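PDB 6HV6: toxin PAU_02230 from Photorhabdus asymbiotica subsp. asymbiotica ATCC 43949, which is a bacterial toxin, also called PaTox, whose modelled part joins a mostly helical region to an antiparallel sheet flanked by helices. Local coordinates for residues A[269-274]-A[303-308]; A[315-320]-A[324-329]. The protein carries 1 engineered substitution. All blocks are in the same frame, centred on the assembly; numbering follows the deposited sequence.

Contact 1. Residues A[269-274]-A[303-308]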
loop_
_atom_site.group_PDB
_atom_site.type_symbol
_atom_site.label_atom_id
_atom_site.label_comp_id
_atom_site.label_asym_id
_atom_site.label_seq_id
_atom_site.Cartn_x
_atom_site.Cartn_y
_atom_site.Cartn_z
ATOM N N THR A 269 20.594 7.292 -18.139
ATOM C CA THR A 269 21.907 7.816 -18.493
ATOM C C THR A 269 22.414 8.831 -17.473
ATOM O O THR A 269 23.337 9.592 -17.770
ATOM C CB THR A 269 21.862 8.452 -19.882
ATOM O OG1 THR A 269 20.740 9.340 -19.955
ATOM C CG2 THR A 269 21.731 7.386 -20.960
ATOM N N SER A 270 21.827 8.862 -16.275
ATOM C CA SER A 270 22.170 9.865 -15.275
ATOM C C SER A 270 22.658 9.233 -13.977
ATOM O O SER A 270 22.506 9.828 -12.910
ATOM C CB SER A 270 20.972 10.772 -14.988
ATOM O OG SER A 270 20.320 11.169 -16.177
ATOM N N GLU A 271 23.243 8.031 -14.048
ATOM C CA GLU A 271 23.565 7.287 -12.829
ATOM C C GLU A 271 24.528 8.058 -11.939
ATOM O O GLU A 271 24.252 8.297 -10.757
ATOM C CB GLU A 271 24.172 5.924 -13.156
ATOM C CG GLU A 271 24.876 5.352 -11.929
ATOM C CD GLU A 271 25.473 3.981 -12.133
ATOM O OE1 GLU A 271 25.230 3.351 -13.181
ATOM O OE2 GLU A 271 26.180 3.526 -11.216
ATOM N N THR A 272 25.687 8.429 -12.485
ATOM C CA THR A 272 26.704 9.084 -11.673
ATOM C C THR A 272 26.284 10.489 -11.260
ATOM O O THR A 272 26.887 11.057 -10.346
ATOM C CB THR A 272 28.038 9.111 -12.425
ATOM O OG1 THR A 272 27.877 9.826 -13.654
ATOM C CG2 THR A 272 28.505 7.691 -12.739
ATOM N N LYS A 273 25.252 11.047 -11.894
ATOM C CA LYS A 273 24.710 12.334 -11.482
ATOM C C LYS A 273 23.626 12.175 -10.429
ATOM O O LYS A 273 23.552 12.963 -9.482
ATOM C CB LYS A 273 24.155 13.081 -12.701
ATOM C CG LYS A 273 25.206 13.403 -13.751
ATOM C CD LYS A 273 26.351 14.195 -13.137
ATOM C CE LYS A 273 27.425 14.507 -14.162
ATOM N NZ LYS A 273 26.891 15.272 -15.317
ATOM N N LEU A 274 22.787 11.153 -10.577
ATOM C CA LEU A 274 21.726 10.898 -9.616
ATOM C C LEU A 274 22.289 10.428 -8.280
ATOM O O LEU A 274 21.827 10.850 -7.213
ATOM C CB LEU A 274 20.784 9.856 -10.205
ATOM C CG LEU A 274 19.456 9.538 -9.554
ATOM C CD1 LEU A 274 18.483 10.673 -9.766
ATOM C CD2 LEU A 274 18.951 8.270 -10.188
ATOM N N ILE A 303 27.695 -3.851 -6.223
ATOM C CA ILE A 303 26.787 -2.711 -6.266
ATOM C C ILE A 303 25.420 -3.179 -6.731
ATOM O O ILE A 303 25.308 -3.974 -7.674
ATOM C CB ILE A 303 27.339 -1.609 -7.192
ATOM C CG1 ILE A 303 28.496 -0.866 -6.518
ATOM C CG2 ILE A 303 26.243 -0.639 -7.600
ATOM C CD1 ILE A 303 29.032 0.301 -7.330
ATOM N N LYS A 304 24.375 -2.686 -6.064
ATOM C CA LYS A 304 22.994 -2.935 -6.441
ATOM C C LYS A 304 22.267 -1.612 -6.643
ATOM O O LYS A 304 22.514 -0.642 -5.918
ATOM C CB LYS A 304 22.282 -3.780 -5.374
ATOM C CG LYS A 304 22.848 -5.180 -5.239
ATOM C CD LYS A 304 22.843 -5.885 -6.591
ATOM C CE LYS A 304 23.730 -7.122 -6.593
ATOM N NZ LYS A 304 23.339 -8.092 -5.532
ATOM N N TYR A 305 21.388 -1.575 -7.644
ATOM C CA TYR A 305 20.519 -0.437 -7.914
ATOM C C TYR A 305 19.094 -0.876 -7.593
ATOM O O TYR A 305 18.617 -1.877 -8.143
ATOM C CB TYR A 305 20.641 0.020 -9.368
ATOM C CG TYR A 305 22.083 0.318 -9.761
ATOM C CD1 TYR A 305 22.915 -0.686 -10.244
ATOM C CD2 TYR A 305 22.620 1.585 -9.589
ATOM C CE1 TYR A 305 24.236 -0.430 -10.574
ATOM C CE2 TYR A 305 23.948 1.854 -9.921
ATOM C CZ TYR A 305 24.745 0.839 -10.405
ATOM O OH TYR A 305 26.058 1.089 -10.738
ATOM N N VAL A 306 18.426 -0.149 -6.701
ATOM C CA VAL A 306 17.181 -0.622 -6.085
ATOM C C VAL A 306 16.070 0.387 -6.336
ATOM O O VAL A 306 16.254 1.589 -6.120
ATOM C CB VAL A 306 17.342 -0.859 -4.572
ATOM C CG1 VAL A 306 16.052 -1.527 -3.985
ATOM C CG2 VAL A 306 18.577 -1.688 -4.267
ATOM N N PHE A 307 14.913 -0.105 -6.760
ATOM C CA PHE A 307 13.689 0.687 -6.847
ATOM C C PHE A 307 12.728 0.168 -5.788
ATOM O O PHE A 307 12.338 -1.002 -5.832
ATOM C CB PHE A 307 13.071 0.584 -8.247
ATOM C CG PHE A 307 11.700 1.219 -8.369
ATOM C CD1 PHE A 307 11.405 2.417 -7.721
ATOM C CD2 PHE A 307 10.715 0.630 -9.145
ATOM C CE1 PHE A 307 10.147 3.004 -7.838
ATOM C CE2 PHE A 307 9.456 1.213 -9.274
ATOM C CZ PHE A 307 9.171 2.395 -8.615
ATOM N N TYR A 308 12.373 1.018 -4.827
ATOM C CA TYR A 308 11.399 0.681 -3.787
ATOM C C TYR A 308 10.109 1.442 -4.066
ATOM O O TYR A 308 10.081 2.677 -3.973
ATOM C CB TYR A 308 11.921 1.027 -2.392
ATOM C CG TYR A 308 10.891 0.875 -1.266
ATOM C CD1 TYR A 308 10.002 -0.191 -1.242
ATOM C CD2 TYR A 308 10.822 1.791 -0.230
ATOM C CE1 TYR A 308 9.081 -0.349 -0.212
ATOM C CE2 TYR A 308 9.890 1.639 0.801
ATOM C CZ TYR A 308 9.035 0.577 0.795
ATOM O OH TYR A 308 8.124 0.437 1.807
#

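Contact 2. Residues A[315-320]-A[324-329]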
loop_
_atom_site.group_PDB
_atom_site.type_symbol
_atom_site.label_atom_id
_atom_site.label_comp_id
_atom_site.label_asym_id
_atom_site.label_seq_id
_atom_site.Cartn_x
_atom_site.Cartn_y
_atom_site.Cartn_z
ATOM N N ALA A 315 12.762 -3.922 -6.021
ATOM C CA ALA A 315 13.395 -4.638 -7.126
ATOM C C ALA A 315 14.869 -4.244 -7.172
ATOM O O ALA A 315 15.192 -3.051 -7.220
ATOM C CB ALA A 315 12.697 -4.321 -8.451
ATOM N N TYR A 316 15.753 -5.240 -7.128
ATOM C CA TYR A 316 17.196 -5.042 -7.074
ATOM C C TYR A 316 17.796 -5.396 -8.427
ATOM O O TYR A 316 17.504 -6.467 -8.969
ATOM C CB TYR A 316 17.836 -5.925 -5.995
ATOM C CG TYR A 316 17.376 -5.708 -4.562
ATOM C CD1 TYR A 316 16.120 -6.136 -4.136
ATOM C CD2 TYR A 316 18.229 -5.144 -3.618
ATOM C CE1 TYR A 316 15.710 -5.964 -2.832
ATOM C CE2 TYR A 316 17.832 -4.973 -2.301
ATOM C CZ TYR A 316 16.567 -5.385 -1.916
ATOM O OH TYR A 316 16.158 -5.218 -0.620
ATOM N N PHE A 317 18.655 -4.527 -8.958
ATOM C CA PHE A 317 19.219 -4.719 -10.292
ATOM C C PHE A 317 20.739 -4.620 -10.262
ATOM O O PHE A 317 21.310 -3.867 -9.469
ATOM C CB PHE A 317 18.681 -3.682 -11.290
ATOM C CG PHE A 317 17.187 -3.711 -11.460
ATOM C CD1 PHE A 317 16.364 -3.018 -10.591
ATOM C CD2 PHE A 317 16.609 -4.413 -12.501
ATOM C CE1 PHE A 317 15.010 -3.023 -10.754
ATOM C CE2 PHE A 317 15.238 -4.433 -12.657
ATOM C CZ PHE A 317 14.441 -3.738 -11.789
ATOM N N ASP A 318 21.391 -5.378 -11.158
ATOM C CA ASP A 318 22.838 -5.278 -11.308
ATOM C C ASP A 318 23.246 -4.042 -12.096
ATOM O O ASP A 318 24.375 -3.558 -11.947
ATOM C CB ASP A 318 23.407 -6.521 -12.010
ATOM C CG ASP A 318 23.530 -7.724 -11.089
ATOM O OD1 ASP A 318 23.140 -7.633 -9.909
ATOM O OD2 ASP A 318 24.032 -8.772 -11.553
ATOM N N LYS A 319 22.371 -3.541 -12.958
ATOM C CA LYS A 319 22.700 -2.435 -13.843
ATOM C C LYS A 319 21.740 -1.287 -13.586
ATOM O O LYS A 319 20.533 -1.499 -13.445
ATOM C CB LYS A 319 22.626 -2.847 -15.320
ATOM C CG LYS A 319 23.652 -3.888 -15.738
ATOM C CD LYS A 319 23.689 -4.042 -17.251
ATOM C CE LYS A 319 24.878 -4.888 -17.696
ATOM N NZ LYS A 319 24.909 -5.071 -19.174
ATOM N N HIS A 320 22.284 -0.071 -13.518
ATOM C CA HIS A 320 21.425 1.095 -13.352
ATOM C C HIS A 320 20.429 1.216 -14.502
ATOM O O HIS A 320 19.257 1.556 -14.290
ATOM C CB HIS A 320 22.272 2.363 -13.243
ATOM C CG HIS A 320 21.461 3.618 -13.239
ATOM N ND1 HIS A 320 20.825 4.087 -12.110
ATOM C CD2 HIS A 320 21.148 4.480 -14.235
ATOM C CE1 HIS A 320 20.163 5.190 -12.407
ATOM N NE2 HIS A 320 20.342 5.451 -13.690
ATOM N N ALA A 324 16.413 1.699 -14.168
ATOM C CA ALA A 324 15.744 2.878 -14.709
ATOM C C ALA A 324 14.712 2.509 -15.766
ATOM O O ALA A 324 13.653 3.144 -15.854
ATOM C CB ALA A 324 16.772 3.840 -15.295
ATOM N N ALA A 325 15.006 1.510 -16.600
ATOM C CA ALA A 325 14.003 1.075 -17.569
ATOM C C ALA A 325 12.766 0.540 -16.854
ATOM O O ALA A 325 11.631 0.849 -17.234
ATOM C CB ALA A 325 14.590 0.019 -18.504
ATOM N N PHE A 326 12.976 -0.234 -15.792
ATOM C CA PHE A 326 11.855 -0.763 -15.023
ATOM C C PHE A 326 11.067 0.367 -14.370
ATOM O O PHE A 326 9.836 0.403 -14.441
ATOM C CB PHE A 326 12.376 -1.744 -13.976
ATOM C CG PHE A 326 11.308 -2.315 -13.110
ATOM C CD1 PHE A 326 10.341 -3.150 -13.645
ATOM C CD2 PHE A 326 11.266 -2.015 -11.762
ATOM C CE1 PHE A 326 9.349 -3.677 -12.848
ATOM C CE2 PHE A 326 10.266 -2.544 -10.950
ATOM C CZ PHE A 326 9.315 -3.379 -11.497
ATOM N N PHE A 327 11.769 1.305 -13.736
ATOM C CA PHE A 327 11.106 2.445 -13.107
ATOM C C PHE A 327 10.277 3.229 -14.122
ATOM O O PHE A 327 9.136 3.619 -13.839
ATOM C CB PHE A 327 12.154 3.344 -12.435
ATOM C CG PHE A 327 11.616 4.666 -11.950
ATOM C CD1 PHE A 327 11.087 4.789 -10.669
ATOM C CD2 PHE A 327 11.657 5.789 -12.768
ATOM C CE1 PHE A 327 10.585 6.004 -10.222
ATOM C CE2 PHE A 327 11.160 7.009 -12.327
ATOM C CZ PHE A 327 10.625 7.117 -11.048
ATOM N N GLN A 328 10.823 3.465 -15.314
ATOM C CA GLN A 328 10.057 4.210 -16.310
ATOM C C GLN A 328 8.813 3.440 -16.743
ATOM O O GLN A 328 7.740 4.029 -16.914
ATOM C CB GLN A 328 10.922 4.546 -17.526
ATOM C CG GLN A 328 10.130 5.277 -18.610
ATOM C CD GLN A 328 10.977 5.708 -19.790
ATOM O OE1 GLN A 328 11.885 4.990 -20.211
ATOM N NE2 GLN A 328 10.685 6.887 -20.330
ATOM N N LYS A 329 8.937 2.126 -16.932
ATOM C CA LYS A 329 7.769 1.319 -17.273
ATOM C C LYS A 329 6.704 1.412 -16.182
ATOM O O LYS A 329 5.504 1.490 -16.474
ATOM C CB LYS A 329 8.201 -0.130 -17.500
ATOM C CG LYS A 329 7.080 -1.079 -17.860
ATOM C CD LYS A 329 7.635 -2.436 -18.275
ATOM C CE LYS A 329 8.202 -3.222 -17.092
ATOM N NZ LYS A 329 8.859 -4.493 -17.550
#

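Contact 1. Residues A[269-274]-A[303-308]
E271, in the first turn of the short helix 271-274, meets Y305 of strand 304-309 through one carboxylate and one phenol. The tight part is small: Y305 OH gives its proton to E271 OE2 in a very short hydrogen bond of 2.5 Å. OE2 sits at the edge of the tyrosine ring, close to its plane and 3.1 Å from Y305 CE2, while the carboxylate plane stands at 74° to the ring. With CG anti to the backbone N (chi1 163°) and an extended chain beyond it, E271 reaches from the helix to the phenol. OE1 makes no such bond, since at 3.4 Å from Y305 OH its angle is poor. Glutamate suits this place by its length, tyrosine by setting a donor at the far end of a buried ring. The loose side is the outer surface of the short helix, where T272 and K273 are exposed and polar. OE2 also forms a salt bridge with K295, which would be expected to favour the charged carboxylate. Underneath, L274 is buried against I293 and H320, and Y305 touches K295 of strand 289-296 and M323 of helix 320-334, so the E271-Y305 bond ties the short helix to the sheet beside helix 320-334.

Contact 2. Residues A[315-320]-A[324-329]
The meeting of F317 and F326 is a buried apolar strand-to-helix contact, in which helix 320-334 folds back over strand 313-317, the strand just before it in the chain. The two side chains cross at about a right angle, and F317 CZ presses against F326 CB at 3.6 Å. Their rings are oblique, with centroids 5.6 Å apart and planes at 44°. F326 has CG anti to its nitrogen (chi1 178°), which carries the ring outward from the helix over the strand, where F326 CE2 lies 3.9 Å from A315 CB. Alanine suits that position because a methyl group lets the large ring come close. W173 of helix 144-176 meets the F326 ring edge-to-face. Nearer the turn, in the first turn of the helix, A324 N bonds to H320 O, 2.9 Å long and nearly straight at 163°. Alanine at 324 is consistent with the imidazole of H320 lying nearby, A324 CB being 4.2 Å from H320 NE2, which binds the backbone O of L267. The chemistry is therefore divided: F317, F326 and A315 bury hydrocarbon between strand and helix, while NE2 and the carbonyl of H320 pair with backbone atoms of L267, in a loop, and A324.

Contacts 1 and 2 follow in series along the chain, the first closing at Y308 before the second opens at A315, and their centres lie about 8 Å apart. They share the sheet: strands 304-309 and 313-317 form a hairpin of antiparallel neighbours, with probable hydrogen bonds from F317 N to Y305 O (2.8 Å) and from A315 N to F307 O (3.0 Å). Helix 320-334 links them as well, since E271 OE1 packs 3.1 Å from H320 CB. One hairpin thus bears both the polar attachment of the short helix 271-274 and the apolar seat of the longer helix, tying both helices to the sheet end of the molecule.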